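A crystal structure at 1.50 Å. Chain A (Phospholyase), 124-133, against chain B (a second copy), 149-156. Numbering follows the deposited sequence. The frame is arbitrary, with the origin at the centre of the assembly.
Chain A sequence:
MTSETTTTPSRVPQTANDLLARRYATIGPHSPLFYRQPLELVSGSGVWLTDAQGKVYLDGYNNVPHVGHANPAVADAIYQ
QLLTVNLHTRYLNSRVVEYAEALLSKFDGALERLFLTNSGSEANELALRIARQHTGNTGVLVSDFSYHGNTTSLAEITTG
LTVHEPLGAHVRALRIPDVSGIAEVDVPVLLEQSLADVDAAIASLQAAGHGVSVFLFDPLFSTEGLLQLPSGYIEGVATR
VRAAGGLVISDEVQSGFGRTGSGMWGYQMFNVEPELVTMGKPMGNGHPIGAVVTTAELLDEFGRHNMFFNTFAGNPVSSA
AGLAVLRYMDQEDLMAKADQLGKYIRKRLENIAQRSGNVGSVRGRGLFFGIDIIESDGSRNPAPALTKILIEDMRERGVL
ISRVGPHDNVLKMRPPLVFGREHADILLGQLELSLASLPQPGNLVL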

# COMPACT_ATOMS: atom_id res chain seq x y z
N ASN A 124 -4.02 7.68 3.65
CA ASN A 124 -5.28 8.44 3.59
C ASN A 124 -6.48 7.49 3.70
O ASN A 124 -7.49 7.88 4.36
N GLU A 125 -6.47 6.29 3.14
CA GLU A 125 -7.55 5.31 3.35
C GLU A 125 -7.72 5.06 4.81
O GLU A 125 -8.89 5.06 5.32
N LEU A 126 -6.64 4.79 5.55
CA LEU A 126 -6.73 4.51 7.02
C LEU A 126 -7.22 5.73 7.77
O LEU A 126 -8.07 5.57 8.70
N ALA A 127 -6.69 6.90 7.47
CA ALA A 127 -7.18 8.11 8.18
C ALA A 127 -8.67 8.31 8.01
O ALA A 127 -9.36 8.69 9.01
N LEU A 128 -9.22 8.14 6.78
CA LEU A 128 -10.70 8.31 6.58
C LEU A 128 -11.44 7.27 7.41
O LEU A 128 -12.55 7.52 7.93
N ARG A 129 -10.90 6.03 7.48
CA ARG A 129 -11.51 4.93 8.25
C ARG A 129 -11.54 5.21 9.74
O ARG A 129 -12.62 5.04 10.45
N ILE A 130 -10.43 5.63 10.31
CA ILE A 130 -10.37 6.07 11.77
C ILE A 130 -11.39 7.14 11.97
O ILE A 130 -12.18 7.05 12.98
N ALA A 131 -11.44 8.15 11.14
CA ALA A 131 -12.35 9.26 11.33
C ALA A 131 -13.81 8.81 11.27
O ALA A 131 -14.67 9.26 12.13
N ARG A 132 -14.19 8.04 10.25
CA ARG A 132 -15.66 7.59 10.09
C ARG A 132 -16.05 6.82 11.35
O ARG A 132 -17.20 7.06 11.92
N GLN A 133 -15.24 5.93 11.88
CA GLN A 133 -15.61 5.15 13.08
C GLN A 133 -15.67 6.02 14.34
O GLN A 133 -16.59 5.86 15.21
N GLY B 149 -7.71 -8.35 3.78
CA GLY B 149 -7.00 -7.08 3.88
C GLY B 149 -7.74 -6.04 4.71
O GLY B 149 -8.80 -6.32 5.30
N ASN B 150 -7.16 -4.83 4.76
CA ASN B 150 -7.41 -3.88 5.84
C ASN B 150 -7.93 -2.48 5.41
O ASN B 150 -8.01 -1.55 6.29
N THR B 151 -8.38 -2.32 4.18
CA THR B 151 -9.03 -1.10 3.71
C THR B 151 -10.53 -1.03 4.15
O THR B 151 -11.03 -2.05 4.73
N THR B 152 -11.20 0.11 3.88
CA THR B 152 -12.63 0.15 4.19
C THR B 152 -13.42 -0.91 3.39
O THR B 152 -14.26 -1.65 3.95
N SER B 153 -13.17 -1.00 2.07
CA SER B 153 -14.02 -1.92 1.24
C SER B 153 -13.76 -3.38 1.70
O SER B 153 -14.69 -4.25 1.64
N LEU B 154 -12.52 -3.69 2.13
CA LEU B 154 -12.21 -5.05 2.66
C LEU B 154 -12.75 -5.28 4.04
O LEU B 154 -13.23 -6.38 4.36
N ALA B 155 -12.77 -4.25 4.86
CA ALA B 155 -13.35 -4.44 6.22
C ALA B 155 -14.82 -4.81 6.14
O ALA B 155 -15.27 -5.67 6.95
N GLU B 156 -15.53 -4.21 5.19
CA GLU B 156 -16.99 -4.43 5.02
C GLU B 156 -17.32 -5.87 4.58
O GLU B 156 -18.51 -6.29 4.69

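Three residues carry most of this contact: Thr152(B), Arg129(A) and Glu125(A). The chain A stretch is helical throughout, and Glu125(A), Arg129(A) and Arg132(A), spaced about one turn apart, all direct their CA-to-CB bonds toward the start of a helix in chain B.

That start has free backbone N-H groups, since no earlier turn of helix places carbonyls to accept from them. Thr151(B), chi1 p, caps it from within: its OG1 accepts from Leu154(B) N at 3.2 Å. Glu125(A) serves another of these groups from across the interface. With chi1 t and chi2 p, its carboxylate swings round so that OE2 accepts from Thr152(B) N at 2.8 Å. A carboxylate suits this place, offering negative charge where the helix end presents N-H groups. Water 2 extends the arrangement, donating to Glu125(A) OE2 at 2.7 Å and accepting weakly from Ser153(B) N at 3.3 Å.

Thr152(B), chi1 m, points sideways, yet its small branched side chain fits among all three chain A residues. Its OG1 accepts from Arg132(A) NH1 at 2.9 Å, near the plane of the guanidinium, where the N-H groups point, and lies 3.6 Å from Arg129(A) CB. Water 1 reinforces the site: it lies 2.8 Å from Thr152(B) OG1, donates to Glu125(A) O at 2.8 Å and accepts from Arg132(A) NH2 at 3.0 Å.

Arg129(A) is extended, with chi1 to chi3 all t, and so reaches past Thr152(B) to the backbone of the preceding loop. Its NH1 makes a weak hydrogen bond to Asn150(B) O at 2.9 Å. Ala155(B), pointing toward chain A, sets its methyl over one guanidinium face, with CB 3.4 Å from Arg129(A) NH2; a small apolar group can pack there without competing for the N-H groups in the plane.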

# COMPACT_ATOMS: atom_id res chain seq x y z
CB ASN A 124 -5.38 9.29 2.31
CG ASN A 124 -4.59 10.57 2.37
OD1 ASN A 124 -4.53 11.21 3.43
ND2 ASN A 124 -4.09 11.03 1.24
CB GLU A 125 -7.18 3.98 2.62
CG GLU A 125 -8.21 2.89 2.79
CD GLU A 125 -9.46 3.04 2.00
OE1 GLU A 125 -9.59 3.95 1.17
OE2 GLU A 125 -10.40 2.19 2.20
CB LEU A 126 -5.38 4.00 7.54
CG LEU A 126 -5.28 3.74 9.03
CD1 LEU A 126 -6.26 2.69 9.49
CD2 LEU A 126 -3.82 3.31 9.38
CB ALA A 127 -6.39 9.35 7.77
CB LEU A 128 -11.07 8.23 5.07
CG LEU A 128 -10.64 9.38 4.18
CD1 LEU A 128 -11.05 9.02 2.79
CD2 LEU A 128 -11.34 10.66 4.61
CB ARG A 129 -10.83 3.60 7.85
CG ARG A 129 -11.51 2.33 8.48
CD ARG A 129 -10.83 1.03 8.01
NE ARG A 129 -11.45 -0.11 8.74
CZ ARG A 129 -10.83 -1.23 9.12
NH1 ARG A 129 -9.61 -1.51 8.70
NH2 ARG A 129 -11.46 -2.13 9.87
CB ILE A 130 -8.94 6.57 12.08
CG1 ILE A 130 -7.91 5.42 12.11
CG2 ILE A 130 -8.93 7.28 13.47
CD1 ILE A 130 -6.43 5.91 12.01
CB ALA A 131 -12.09 10.40 10.36
CB ARG A 132 -15.74 6.64 8.84
CG ARG A 132 -17.03 6.47 8.20
CD ARG A 132 -16.92 5.54 7.01
NE ARG A 132 -15.95 5.96 6.01
CZ ARG A 132 -14.80 5.33 5.69
NH1 ARG A 132 -14.43 4.25 6.26
NH2 ARG A 132 -14.06 5.90 4.73
CB GLN A 133 -14.63 4.02 13.37
CG GLN A 133 -14.52 2.93 12.27
CD GLN A 133 -13.74 1.69 12.69
OE1 GLN A 133 -13.36 1.55 13.89
NE2 GLN A 133 -13.46 0.79 11.75
CB ASN B 150 -6.14 -3.73 6.70
CG ASN B 150 -4.98 -3.25 5.85
OD1 ASN B 150 -5.19 -2.45 4.94
ND2 ASN B 150 -3.79 -3.70 6.16
CB THR B 151 -8.99 -0.99 2.22
OG1 THR B 151 -9.75 -2.11 1.68
CG2 THR B 151 -7.55 -0.98 1.59
CB THR B 152 -13.17 1.56 3.91
OG1 THR B 152 -12.54 2.47 4.86
CG2 THR B 152 -14.68 1.62 4.14
CB SER B 153 -13.90 -1.76 -0.25
OG SER B 153 -12.75 -2.37 -0.79
CB LEU B 154 -10.69 -5.36 2.52
CG LEU B 154 -10.20 -5.35 1.10
CD1 LEU B 154 -8.66 -5.29 1.00
CD2 LEU B 154 -10.69 -6.58 0.33
CB ALA B 155 -13.16 -3.17 7.06
CB GLU B 156 -17.57 -3.45 4.03
CG GLU B 156 -17.54 -1.98 4.50
CD GLU B 156 -18.00 -0.98 3.47
OE1 GLU B 156 -18.20 -1.33 2.30
OE2 GLU B 156 -18.07 0.22 3.78
O HOH W 1 -11.35 4.84 3.99
O HOH W 2 -12.10 1.54 0.20